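Local coordinates for protein uroporphyrinogen-III synthetase (Pseudomonas syringae pv. tomato, PDB 3RE1) that probably catalyses the cyclization of linear hydroxymethylbilane to the macrocyclic uroporphyrinogen III, releasing water, in porphyrin biosynthesis, at residues A14-L19 / E190-N195; S41-L46 / P178-G183; Q203-L208 / S233-A238. One frame throughout, in Å; residues are numbered along the deposited sequence.

Interaction 1: residues A14-L19 / E190-N195; sequences AWRLLL and EVERLN
The tight part of this contact is the carboxamide of Asn195, which grips the backbone of residues 14-16 with both of its polar atoms. Asn195 OD1 accepts Arg16 N at 2.7 Å, a nearly straight bond (167° at the hydrogen) lying in the plane of the side-chain carbonyl. Asn195 ND2 gives the second bond, 3.0 Å long, to a lone pair of Ala14 O. With chi1 at 58°, CG of Asn195 takes the crowded position between backbone N and carbonyl carbon, and the paired bonds fix the rotation of the amide. A weak bond runs from Asn195 N to Arg16 O (3.1 Å), an oxygen whose position is less certain. Beside it Leu194 is buried, its CG 4.2 Å from Leu18 CB.

Arg16 is itself largely covered by 190-195; the looser side is its guanidinium end and the exposed Arg193, where no salt bridge forms. Both chains bend at chi2 and chi3 and cross obliquely, their guanidinium planes 59° apart. Arg16 NH2 and Arg193 NH2 are modelled 2.7 Å apart; like-charged donors would repel, so the exact approach is uncertain. Glu192 O lies over a face of the Arg16 guanidinium. Glu192 OE1, 4.3 Å from Arg16 NH1, is also well out of that plane and may merely offset the charge.

A Schellman motif at Arg193 closes helix 186-191 and turns the chain toward strand 196-198, which lies beside strand 16-19 in the parallel sheet. Phe39 of strand 39-42 makes a cation-pi contact with Arg16, and Trp15 and Leu17 pack on Leu258 of helix 251-260.

Interaction 2: residues S41-L46 / P178-G183; sequences SSLPLL and PQHAPG
Uroporphyrinogen-III synthases have two alpha/beta domains joined by a pair of antiparallel connecting strands, and this contact lies where both connections meet one domain. Residues 41-46 leave strand 39-42 of the five-stranded parallel sheet and lead into strand 47-50; residues 178-183 return from strand 166-176 toward helix 186-191. The nearest CA atoms are those of Leu45 and Pro178, 5.9 Å apart, and no hydrogen bond crosses between the segments.

The directional contact is a CH-pi interaction. Leu43 CD1 stands over one face of the His180 ring, 3.5 Å from its centroid and 26° off the normal, displaced toward the rim; the methyl is modelled too close to the ring, so this distance is not precise. Leu43 reaches this place with CG anti to its backbone N (chi1 170°), while His180 has its CG beside the backbone N (chi1 -73°). The two side chains slide past each other in opposite directions. On the opposite face of the imidazole, also offset, lies Pro178 O, so the ring is held between a methyl group and a carbonyl oxygen two residues back in its own segment.

Loose van der Waals contacts surround the ring. Pro44 crosses the imidazole obliquely, with CG 4.0 Å from His180 NE2. Leu45 CD2 comes to the ring edge, 4.5 Å from His180 ND1, and Leu211 of helix 209-212 touches both Leu45 and His180.

One polar approach is not a hydrogen bond: Pro44 O lies at the imidazole edge, modelled too close to the ring, and its angle to His180 NE2 is poor.

Carbons of the Pro178 ring pack against two successive carbonyl oxygens: Pro178 CG is 3.6 Å from Pro44 O, and Pro178 CD approaches Leu45 O to 3.0 Å.

Interaction 3: residues Q203-L208 / S233-A238; sequences QGFEHL and SLAQAA
Helix 202-205 stops at Phe205, Glu206 being the first residue to leave helical phi/psi, and its end faces helix 229-238 with the CA atoms of Phe205 and Ala235 7.2 Å apart. One aromatic ring bridges this gap. Phe205 holds CG anti to the backbone N (chi1 170°), which sends the phenyl group at the neighbouring helix. Ala235 lies over one ring face: its CA is 4.0 Å from the centroid and 29° off the normal, a CH-pi contact, and its CB packs 4.0 Å from Phe205 CZ. Ala238, one turn later, meets the ring in its plane, with CB 3.5 Å from CZ of Phe205.

Both helices follow strands that are neighbours in the parallel sheet, 196-198 and 224-226, and helix 229-238 belongs to the beta-alpha-beta crossover from strand 224-226 to strand 243-245. Leu224 of strand 224-226 touches both Phe205 and Ala235, so the buried end of the contact rests on the sheet.

Toward solvent the packing thins out. Leu234 slides past Phe205 in the opposite direction, its CB 4.1 Å from Phe205 CD2, while Leu234 O comes obliquely to the ring at 3.5 Å from Phe205 CE2. The exposed Glu206 only brushes Leu234, OE2 to CD1 4.4 Å. Just beyond, Ala238 O accepts a hydrogen bond from Trp216 NE1.

Overall arrangement
All three contacts are partly buried and gather round the five-stranded parallel sheet. Interaction 2 has no exposed touching residue, whereas interactions 1 and 3 have two each. Interaction 1 lies farthest from the chain centre, about 23 Å between centres, against 18 Å for interaction 2 and 14 Å for interaction 3. It is also the polar one, with hydrogen bonds and charges across its segments; the other two rely on CH-pi and van der Waals contacts. Interaction 1 lies on strand 16-19 and interaction 2 on its sheet neighbour 39-42, joined by probable backbone bonds such as Leu19 O to Leu43 N (2.9 Å). Interaction 2 also packs on interaction 3, Leu46 CD2 lying 3.6 Å from Gly204 CA, whereas interactions 1 and 3 do not touch.

Interaction 1: residues A14-L19 / E190-N195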
ATOM      1  N   ALA A  14      12.993   2.590  23.762  1.00 63.23           N
ATOM      2  CA  ALA A  14      13.414   1.202  24.005  1.00 63.78           C
ATOM      3  C   ALA A  14      12.922   0.270  22.885  1.00 64.05           C
ATOM      4  O   ALA A  14      13.039  -0.946  23.005  1.00 67.30           O
ATOM      5  CB  ALA A  14      12.907   0.711  25.375  1.00 60.26           C
ATOM      6  N   TRP A  15      12.364   0.853  21.812  1.00 59.82           N
ATOM      7  CA  TRP A  15      11.826   0.106  20.672  1.00 52.06           C
ATOM      8  C   TRP A  15      12.851   0.036  19.559  1.00 51.77           C
ATOM      9  O   TRP A  15      13.327   1.052  19.076  1.00 50.88           O
ATOM     10  CB  TRP A  15      10.555   0.772  20.123  1.00 52.47           C
ATOM     11  CG  TRP A  15       9.372   0.714  21.053  1.00 54.47           C
ATOM     12  CD1 TRP A  15       8.984   1.666  21.959  1.00 58.06           C
ATOM     13  CD2 TRP A  15       8.438  -0.355  21.180  1.00 48.80           C
ATOM     14  NE1 TRP A  15       7.868   1.247  22.651  1.00 55.15           N
ATOM     15  CE2 TRP A  15       7.508   0.012  22.186  1.00 52.25           C
ATOM     16  CE3 TRP A  15       8.299  -1.593  20.550  1.00 50.22           C
ATOM     17  CZ2 TRP A  15       6.440  -0.815  22.571  1.00 59.33           C
ATOM     18  CZ3 TRP A  15       7.230  -2.432  20.940  1.00 58.19           C
ATOM     19  CH2 TRP A  15       6.312  -2.028  21.938  1.00 56.76           C
ATOM     20  N   ARG A  16      13.188  -1.181  19.161  1.00 50.07           N
ATOM     21  CA  ARG A  16      14.171  -1.413  18.121  1.00 51.57           C
ATOM     22  C   ARG A  16      13.372  -2.084  17.039  1.00 49.42           C
ATOM     23  O   ARG A  16      13.382  -3.301  16.929  1.00 54.02           O
ATOM     24  CB  ARG A  16      15.280  -2.358  18.618  1.00 55.62           C
ATOM     25  CG  ARG A  16      16.397  -1.731  19.500  1.00 58.99           C
ATOM     26  CD  ARG A  16      17.635  -1.448  18.639  1.00 66.06           C
ATOM     27  NE  ARG A  16      18.791  -2.297  18.934  1.00 63.91           N
ATOM     28  CZ  ARG A  16      20.008  -2.107  18.408  1.00 69.66           C
ATOM     29  NH1 ARG A  16      20.241  -1.106  17.571  1.00 74.65           N
ATOM     30  NH2 ARG A  16      21.009  -2.922  18.717  1.00 78.12           N
ATOM     31  N   LEU A  17      12.672  -1.283  16.249  1.00 45.96           N
ATOM     32  CA  LEU A  17      11.745  -1.795  15.260  1.00 40.81           C
ATOM     33  C   LEU A  17      12.386  -2.397  14.035  1.00 40.31           C
ATOM     34  O   LEU A  17      13.495  -2.045  13.673  1.00 42.41           O
ATOM     35  CB  LEU A  17      10.807  -0.675  14.853  1.00 39.51           C
ATOM     36  CG  LEU A  17      10.023  -0.171  16.058  1.00 41.29           C
ATOM     37  CD1 LEU A  17       9.154   0.963  15.605  1.00 44.26           C
ATOM     38  CD2 LEU A  17       9.167  -1.301  16.663  1.00 40.08           C
ATOM     39  N   LEU A  18      11.674  -3.325  13.413  1.00 40.74           N
ATOM     40  CA  LEU A  18      12.084  -3.915  12.153  1.00 42.42           C
ATOM     41  C   LEU A  18      11.101  -3.318  11.157  1.00 41.90           C
ATOM     42  O   LEU A  18       9.928  -3.176  11.482  1.00 43.08           O
ATOM     43  CB  LEU A  18      11.885  -5.429  12.179  1.00 45.63           C
ATOM     44  CG  LEU A  18      12.710  -6.291  11.206  1.00 44.14           C
ATOM     45  CD1 LEU A  18      11.908  -7.513  10.786  1.00 50.15           C
ATOM     46  CD2 LEU A  18      13.077  -5.539   9.988  1.00 43.00           C
ATOM     47  N   LEU A  19      11.584  -2.939   9.975  1.00 43.80           N
ATOM     48  CA  LEU A  19      10.765  -2.306   8.949  1.00 36.59           C
ATOM     49  C   LEU A  19      10.875  -3.195   7.766  1.00 40.78           C
ATOM     50  O   LEU A  19      11.971  -3.636   7.419  1.00 38.12           O
ATOM     51  CB  LEU A  19      11.266  -0.921   8.599  1.00 37.18           C
ATOM     52  CG  LEU A  19      11.376   0.087   9.750  1.00 36.26           C
ATOM     53  CD1 LEU A  19      11.877   1.446   9.224  1.00 44.24           C
ATOM     54  CD2 LEU A  19      10.072   0.260  10.407  1.00 29.47           C
ATOM     55  N   GLU A 190      17.816 -10.804  15.757  1.00 49.54           N
ATOM     56  CA  GLU A 190      18.706 -11.144  16.878  1.00 54.27           C
ATOM     57  C   GLU A 190      19.893 -10.211  17.028  1.00 53.73           C
ATOM     58  O   GLU A 190      20.001  -9.499  18.019  1.00 56.22           O
ATOM     59  CB  GLU A 190      19.198 -12.600  16.757  1.00 57.06           C
ATOM     60  CG  GLU A 190      18.094 -13.622  16.982  1.00 53.59           C
ATOM     61  CD  GLU A 190      17.272 -13.278  18.220  1.00 56.31           C
ATOM     62  OE1 GLU A 190      17.777 -13.488  19.349  1.00 56.05           O
ATOM     63  OE2 GLU A 190      16.129 -12.792  18.067  1.00 48.96           O
ATOM     64  N   VAL A 191      20.771 -10.213  16.030  1.00 55.11           N
ATOM     65  CA  VAL A 191      21.935  -9.324  15.979  1.00 52.42           C
ATOM     66  C   VAL A 191      21.580  -7.844  16.134  1.00 53.26           C
ATOM     67  O   VAL A 191      22.380  -7.075  16.683  1.00 55.83           O
ATOM     68  CB  VAL A 191      22.713  -9.493  14.648  1.00 51.31           C
ATOM     69  CG1 VAL A 191      23.914  -8.558  14.597  1.00 49.03           C
ATOM     70  CG2 VAL A 191      23.143 -10.948  14.470  1.00 54.71           C
ATOM     71  N   GLU A 192      20.415  -7.429  15.641  1.00 50.03           N
ATOM     72  CA  GLU A 192      20.020  -6.027  15.769  1.00 50.79           C
ATOM     73  C   GLU A 192      19.198  -5.766  17.030  1.00 51.59           C
ATOM     74  O   GLU A 192      18.898  -4.611  17.361  1.00 47.20           O
ATOM     75  CB  GLU A 192      19.252  -5.546  14.548  1.00 51.17           C
ATOM     76  CG  GLU A 192      20.095  -5.403  13.333  1.00 57.18           C
ATOM     77  CD  GLU A 192      21.368  -4.612  13.611  1.00 64.33           C
ATOM     78  OE1 GLU A 192      21.281  -3.471  14.117  1.00 71.60           O
ATOM     79  OE2 GLU A 192      22.465  -5.126  13.321  1.00 64.63           O
ATOM     80  N   ARG A 193      18.834  -6.839  17.722  1.00 50.08           N
ATOM     81  CA  ARG A 193      18.133  -6.738  19.000  1.00 50.93           C
ATOM     82  C   ARG A 193      16.742  -6.181  18.861  1.00 49.16           C
ATOM     83  O   ARG A 193      16.274  -5.492  19.757  1.00 52.02           O
ATOM     84  CB  ARG A 193      18.919  -5.814  19.930  1.00 51.36           C
ATOM     85  CG  ARG A 193      19.136  -6.306  21.336  1.00 55.78           C
ATOM     86  CD  ARG A 193      20.605  -6.558  21.622  1.00 48.45           C
ATOM     87  NE  ARG A 193      21.461  -5.513  21.081  1.00 49.77           N
ATOM     88  CZ  ARG A 193      21.497  -4.270  21.540  1.00 53.02           C
ATOM     89  NH1 ARG A 193      20.712  -3.902  22.554  1.00 49.60           N
ATOM     90  NH2 ARG A 193      22.327  -3.401  20.986  1.00 51.64           N
ATOM     91  N   LEU A 194      16.083  -6.453  17.735  1.00 50.04           N
ATOM     92  CA  LEU A 194      14.768  -5.862  17.463  1.00 44.43           C
ATOM     93  C   LEU A 194      13.715  -6.483  18.348  1.00 45.68           C
ATOM     94  O   LEU A 194      13.643  -7.701  18.470  1.00 46.75           O
ATOM     95  CB  LEU A 194      14.366  -6.040  15.997  1.00 41.67           C
ATOM     96  CG  LEU A 194      15.047  -5.251  14.865  1.00 44.64           C
ATOM     97  CD1 LEU A 194      15.662  -3.977  15.369  1.00 41.63           C
ATOM     98  CD2 LEU A 194      16.081  -6.076  14.124  1.00 41.26           C
ATOM     99  N   ASN A 195      12.886  -5.645  18.951  1.00 38.28           N
ATOM    100  CA  ASN A 195      11.791  -6.131  19.791  1.00 43.73           C
ATOM    101  C   ASN A 195      10.417  -5.659  19.251  1.00 42.44           C
ATOM    102  O   ASN A 195       9.452  -5.533  19.989  1.00 45.88           O
ATOM    103  CB  ASN A 195      11.993  -5.639  21.228  1.00 39.27           C
ATOM    104  CG  ASN A 195      12.058  -4.121  21.296  1.00 46.62           C
ATOM    105  OD1 ASN A 195      12.347  -3.451  20.289  1.00 51.69           O
ATOM    106  ND2 ASN A 195      11.775  -3.568  22.466  1.00 48.82           N
TER

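Interaction 2: residues S41-L46 / P178-G183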
ATOM      1  N   SER A  41      15.872  -1.167  11.859  1.00 51.75           N
ATOM      2  CA  SER A  41      16.680  -1.758  10.819  1.00 51.26           C
ATOM      3  C   SER A  41      15.736  -2.153   9.693  1.00 54.95           C
ATOM      4  O   SER A  41      14.661  -2.711   9.925  1.00 55.63           O
ATOM      5  CB  SER A  41      17.395  -2.982  11.338  1.00 54.09           C
ATOM      6  OG  SER A  41      17.985  -3.687  10.251  1.00 59.82           O
ATOM      7  N   SER A  42      16.139  -1.874   8.465  1.00 53.53           N
ATOM      8  CA  SER A  42      15.272  -2.154   7.368  1.00 51.99           C
ATOM      9  C   SER A  42      15.655  -3.392   6.608  1.00 51.62           C
ATOM     10  O   SER A  42      16.788  -3.551   6.187  1.00 51.78           O
ATOM     11  CB  SER A  42      15.210  -0.946   6.448  1.00 53.19           C
ATOM     12  OG  SER A  42      14.637   0.152   7.148  1.00 56.56           O
ATOM     13  N   LEU A  43      14.676  -4.273   6.461  1.00 55.81           N
ATOM     14  CA  LEU A  43      14.775  -5.472   5.638  1.00 58.40           C
ATOM     15  C   LEU A  43      13.577  -5.450   4.651  1.00 62.28           C
ATOM     16  O   LEU A  43      12.503  -5.969   4.966  1.00 59.54           O
ATOM     17  CB  LEU A  43      14.715  -6.721   6.519  1.00 55.96           C
ATOM     18  CG  LEU A  43      14.576  -8.044   5.764  1.00 54.97           C
ATOM     19  CD1 LEU A  43      15.867  -8.356   5.042  1.00 61.70           C
ATOM     20  CD2 LEU A  43      14.250  -9.153   6.708  1.00 57.70           C
ATOM     21  N   PRO A  44      13.759  -4.849   3.453  1.00 64.30           N
ATOM     22  CA  PRO A  44      12.698  -4.681   2.463  1.00 63.18           C
ATOM     23  C   PRO A  44      12.087  -5.999   1.992  1.00 65.08           C
ATOM     24  O   PRO A  44      12.799  -6.901   1.563  1.00 63.86           O
ATOM     25  CB  PRO A  44      13.396  -3.938   1.329  1.00 64.30           C
ATOM     26  CG  PRO A  44      14.801  -4.454   1.388  1.00 66.06           C
ATOM     27  CD  PRO A  44      15.067  -4.470   2.885  1.00 64.96           C
ATOM     28  N   LEU A  45      10.761  -6.092   2.075  1.00 66.48           N
ATOM     29  CA  LEU A  45      10.042  -7.287   1.685  1.00 64.63           C
ATOM     30  C   LEU A  45       9.277  -7.073   0.392  1.00 64.37           C
ATOM     31  O   LEU A  45       8.996  -8.031  -0.322  1.00 65.79           O
ATOM     32  CB  LEU A  45       9.098  -7.707   2.808  1.00 64.26           C
ATOM     33  CG  LEU A  45       9.743  -8.006   4.165  1.00 63.85           C
ATOM     34  CD1 LEU A  45       8.692  -8.532   5.090  1.00 62.93           C
ATOM     35  CD2 LEU A  45      10.851  -9.030   4.025  1.00 57.73           C
ATOM     36  N   LEU A  46       8.953  -5.815   0.095  1.00 64.20           N
ATOM     37  CA  LEU A  46       8.265  -5.447  -1.142  1.00 63.15           C
ATOM     38  C   LEU A  46       9.081  -4.531  -2.015  1.00 64.27           C
ATOM     39  O   LEU A  46       9.784  -3.654  -1.538  1.00 65.90           O
ATOM     40  CB  LEU A  46       6.960  -4.713  -0.844  1.00 61.66           C
ATOM     41  CG  LEU A  46       5.809  -5.506  -0.275  1.00 61.63           C
ATOM     42  CD1 LEU A  46       5.595  -6.751  -1.124  1.00 58.52           C
ATOM     43  CD2 LEU A  46       6.148  -5.848   1.158  1.00 68.88           C
ATOM     44  N   PRO A 178      12.057  -9.028  -2.631  1.00 69.92           N
ATOM     45  CA  PRO A 178      13.476  -8.892  -2.900  1.00 69.71           C
ATOM     46  C   PRO A 178      14.228 -10.170  -2.548  1.00 70.94           C
ATOM     47  O   PRO A 178      13.840 -10.898  -1.638  1.00 72.58           O
ATOM     48  CB  PRO A 178      13.872  -7.736  -1.996  1.00 67.98           C
ATOM     49  CG  PRO A 178      12.667  -6.866  -2.047  1.00 68.72           C
ATOM     50  CD  PRO A 178      11.536  -7.835  -1.936  1.00 68.50           C
ATOM     51  N   GLN A 179      15.288 -10.450  -3.291  1.00 73.84           N
ATOM     52  CA  GLN A 179      16.076 -11.652  -3.067  1.00 76.72           C
ATOM     53  C   GLN A 179      16.902 -11.564  -1.777  1.00 76.89           C
ATOM     54  O   GLN A 179      17.870 -10.790  -1.702  1.00 66.97           O
ATOM     55  CB  GLN A 179      16.981 -11.919  -4.279  1.00 80.41           C
ATOM     56  CG  GLN A 179      17.506 -13.359  -4.359  1.00 81.78           C
ATOM     57  CD  GLN A 179      16.395 -14.411  -4.170  1.00 85.98           C
ATOM     58  OE1 GLN A 179      16.653 -15.531  -3.681  1.00 86.63           O
ATOM     59  NE2 GLN A 179      15.158 -14.058  -4.556  1.00 81.45           N
ATOM     60  N   HIS A 180      16.494 -12.357  -0.776  1.00 78.56           N
ATOM     61  CA  HIS A 180      17.158 -12.417   0.539  1.00 78.32           C
ATOM     62  C   HIS A 180      17.681 -13.800   0.898  1.00 78.88           C
ATOM     63  O   HIS A 180      17.021 -14.819   0.654  1.00 77.58           O
ATOM     64  CB  HIS A 180      16.216 -11.965   1.652  1.00 75.98           C
ATOM     65  CG  HIS A 180      15.966 -10.496   1.662  1.00 79.74           C
ATOM     66  ND1 HIS A 180      14.820  -9.944   2.189  1.00 80.68           N
ATOM     67  CD2 HIS A 180      16.706  -9.459   1.198  1.00 82.77           C
ATOM     68  CE1 HIS A 180      14.866  -8.630   2.054  1.00 81.19           C
ATOM     69  NE2 HIS A 180      16.000  -8.310   1.453  1.00 81.05           N
ATOM     70  N   ALA A 181      18.866 -13.820   1.501  1.00 78.29           N
ATOM     71  CA  ALA A 181      19.466 -15.063   1.968  1.00 79.97           C
ATOM     72  C   ALA A 181      18.556 -15.690   3.029  1.00 79.90           C
ATOM     73  O   ALA A 181      18.048 -14.984   3.906  1.00 82.05           O
ATOM     74  CB  ALA A 181      20.854 -14.788   2.541  1.00 78.89           C
ATOM     75  N   PRO A 182      18.327 -17.015   2.945  1.00 78.68           N
ATOM     76  CA  PRO A 182      17.452 -17.715   3.891  1.00 76.29           C
ATOM     77  C   PRO A 182      17.834 -17.495   5.343  1.00 74.41           C
ATOM     78  O   PRO A 182      19.018 -17.450   5.696  1.00 73.23           O
ATOM     79  CB  PRO A 182      17.630 -19.180   3.503  1.00 76.48           C
ATOM     80  CG  PRO A 182      17.859 -19.110   2.032  1.00 79.67           C
ATOM     81  CD  PRO A 182      18.803 -17.929   1.890  1.00 79.93           C
ATOM     82  N   GLY A 183      16.820 -17.348   6.181  1.00 71.58           N
ATOM     83  CA  GLY A 183      17.061 -17.132   7.593  1.00 70.04           C
ATOM     84  C   GLY A 183      17.517 -15.736   7.998  1.00 68.39           C
ATOM     85  O   GLY A 183      17.647 -15.468   9.200  1.00 67.95           O
TER

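Interaction 3: residues Q203-L208 / S233-A238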
ATOM      1  N   GLN A 203       0.243  -8.066   1.736  1.00 46.80           N
ATOM      2  CA  GLN A 203       1.175  -8.942   1.024  1.00 49.83           C
ATOM      3  C   GLN A 203       2.535  -8.667   1.657  1.00 49.62           C
ATOM      4  O   GLN A 203       3.526  -9.347   1.375  1.00 46.22           O
ATOM      5  CB  GLN A 203       1.182  -8.658  -0.478  1.00 49.47           C
ATOM      6  CG  GLN A 203       2.031  -7.480  -0.911  1.00 55.97           C
ATOM      7  CD  GLN A 203       1.566  -6.863  -2.245  1.00 69.61           C
ATOM      8  OE1 GLN A 203       1.119  -7.573  -3.163  1.00 73.99           O
ATOM      9  NE2 GLN A 203       1.688  -5.532  -2.356  1.00 73.50           N
ATOM     10  N   GLY A 204       2.549  -7.664   2.537  1.00 46.76           N
ATOM     11  CA  GLY A 204       3.737  -7.347   3.299  1.00 44.62           C
ATOM     12  C   GLY A 204       3.841  -8.308   4.470  1.00 45.39           C
ATOM     13  O   GLY A 204       4.940  -8.733   4.798  1.00 40.48           O
ATOM     14  N   PHE A 205       2.700  -8.645   5.091  1.00 42.87           N
ATOM     15  CA  PHE A 205       2.683  -9.571   6.221  1.00 45.08           C
ATOM     16  C   PHE A 205       2.981 -10.971   5.672  1.00 46.88           C
ATOM     17  O   PHE A 205       3.616 -11.801   6.320  1.00 44.50           O
ATOM     18  CB  PHE A 205       1.345  -9.589   6.974  1.00 39.26           C
ATOM     19  CG  PHE A 205       1.275 -10.704   7.974  1.00 38.25           C
ATOM     20  CD1 PHE A 205       2.149 -10.735   9.052  1.00 28.45           C
ATOM     21  CD2 PHE A 205       0.421 -11.771   7.790  1.00 38.25           C
ATOM     22  CE1 PHE A 205       2.144 -11.782   9.905  1.00 31.21           C
ATOM     23  CE2 PHE A 205       0.421 -12.839   8.674  1.00 37.45           C
ATOM     24  CZ  PHE A 205       1.289 -12.843   9.714  1.00 37.71           C
ATOM     25  N   GLU A 206       2.493 -11.227   4.467  1.00 48.20           N
ATOM     26  CA  GLU A 206       2.911 -12.393   3.723  1.00 47.09           C
ATOM     27  C   GLU A 206       4.292 -11.911   3.330  1.00 55.95           C
ATOM     28  O   GLU A 206       4.553 -10.699   3.360  1.00 64.12           O
ATOM     29  CB  GLU A 206       2.054 -12.546   2.478  1.00 46.06           C
ATOM     30  CG  GLU A 206       0.583 -12.883   2.738  1.00 55.32           C
ATOM     31  CD  GLU A 206      -0.345 -12.487   1.560  1.00 66.17           C
ATOM     32  OE1 GLU A 206       0.176 -12.188   0.450  1.00 66.56           O
ATOM     33  OE2 GLU A 206      -1.594 -12.476   1.743  1.00 59.34           O
ATOM     34  N   HIS A 207       5.196 -12.810   2.972  1.00 55.66           N
ATOM     35  CA  HIS A 207       6.573 -12.389   2.682  1.00 59.86           C
ATOM     36  C   HIS A 207       7.342 -12.090   3.998  1.00 59.04           C
ATOM     37  O   HIS A 207       8.494 -11.644   3.969  1.00 66.57           O
ATOM     38  CB  HIS A 207       6.618 -11.141   1.745  1.00 57.67           C
ATOM     39  CG  HIS A 207       6.076 -11.373   0.359  1.00 66.31           C
ATOM     40  ND1 HIS A 207       6.325 -10.509  -0.695  1.00 68.26           N
ATOM     41  CD2 HIS A 207       5.280 -12.359  -0.148  1.00 69.04           C
ATOM     42  CE1 HIS A 207       5.709 -10.949  -1.783  1.00 65.21           C
ATOM     43  NE2 HIS A 207       5.069 -12.071  -1.477  1.00 68.55           N
ATOM     44  N   LEU A 208       6.684 -12.282   5.137  1.00 54.48           N
ATOM     45  CA  LEU A 208       7.293 -12.059   6.450  1.00 53.02           C
ATOM     46  C   LEU A 208       7.171 -13.374   7.125  1.00 53.81           C
ATOM     47  O   LEU A 208       8.144 -13.937   7.567  1.00 57.02           O
ATOM     48  CB  LEU A 208       6.531 -11.042   7.281  1.00 45.40           C
ATOM     49  CG  LEU A 208       6.940 -10.970   8.774  1.00 48.98           C
ATOM     50  CD1 LEU A 208       8.388 -10.521   8.904  1.00 46.41           C
ATOM     51  CD2 LEU A 208       6.030 -10.041   9.605  1.00 34.04           C
ATOM     52  N   SER A 233      -6.218  -8.989  10.809  1.00 26.31           N
ATOM     53  CA  SER A 233      -6.912 -10.270  10.732  1.00 25.74           C
ATOM     54  C   SER A 233      -6.051 -11.340  10.033  1.00 28.35           C
ATOM     55  O   SER A 233      -6.102 -12.474  10.408  1.00 26.62           O
ATOM     56  CB  SER A 233      -8.284 -10.117  10.058  1.00 29.58           C
ATOM     57  OG  SER A 233      -8.835 -11.387   9.760  1.00 29.83           O
ATOM     58  N   LEU A 234      -5.235 -10.969   9.048  1.00 32.96           N
ATOM     59  CA  LEU A 234      -4.377 -11.965   8.409  1.00 37.31           C
ATOM     60  C   LEU A 234      -3.340 -12.444   9.393  1.00 41.35           C
ATOM     61  O   LEU A 234      -2.931 -13.600   9.342  1.00 40.24           O
ATOM     62  CB  LEU A 234      -3.637 -11.392   7.197  1.00 39.13           C
ATOM     63  CG  LEU A 234      -4.391 -11.006   5.910  1.00 39.78           C
ATOM     64  CD1 LEU A 234      -3.454 -10.245   4.990  1.00 32.69           C
ATOM     65  CD2 LEU A 234      -4.940 -12.247   5.218  1.00 35.09           C
ATOM     66  N   ALA A 235      -2.920 -11.551  10.288  1.00 43.89           N
ATOM     67  CA  ALA A 235      -1.886 -11.872  11.283  1.00 43.86           C
ATOM     68  C   ALA A 235      -2.403 -12.734  12.398  1.00 41.46           C
ATOM     69  O   ALA A 235      -1.711 -13.629  12.818  1.00 36.04           O
ATOM     70  CB  ALA A 235      -1.287 -10.601  11.865  1.00 39.36           C
ATOM     71  N   GLN A 236      -3.611 -12.446  12.886  1.00 43.58           N
ATOM     72  CA  GLN A 236      -4.244 -13.250  13.969  1.00 45.71           C
ATOM     73  C   GLN A 236      -4.454 -14.682  13.502  1.00 44.34           C
ATOM     74  O   GLN A 236      -4.213 -15.634  14.252  1.00 46.43           O
ATOM     75  CB  GLN A 236      -5.581 -12.652  14.418  1.00 43.09           C
ATOM     76  CG  GLN A 236      -5.441 -11.228  14.906  1.00 47.92           C
ATOM     77  CD  GLN A 236      -6.755 -10.474  14.946  1.00 58.67           C
ATOM     78  OE1 GLN A 236      -7.614 -10.605  14.042  1.00 56.14           O
ATOM     79  NE2 GLN A 236      -6.919  -9.644  15.991  1.00 54.51           N
ATOM     80  N   ALA A 237      -4.861 -14.817  12.244  1.00 44.09           N
ATOM     81  CA  ALA A 237      -5.038 -16.120  11.621  1.00 45.02           C
ATOM     82  C   ALA A 237      -3.732 -16.886  11.577  1.00 45.25           C
ATOM     83  O   ALA A 237      -3.711 -18.112  11.679  1.00 48.82           O
ATOM     84  CB  ALA A 237      -5.614 -15.983  10.194  1.00 35.32           C
ATOM     85  N   ALA A 238      -2.642 -16.153  11.420  1.00 43.83           N
ATOM     86  CA  ALA A 238      -1.316 -16.754  11.365  1.00 41.09           C
ATOM     87  C   ALA A 238      -0.724 -17.096  12.742  1.00 40.62           C
ATOM     88  O   ALA A 238       0.289 -17.781  12.826  1.00 43.93           O
ATOM     89  CB  ALA A 238      -0.382 -15.829  10.623  1.00 43.66           C
TER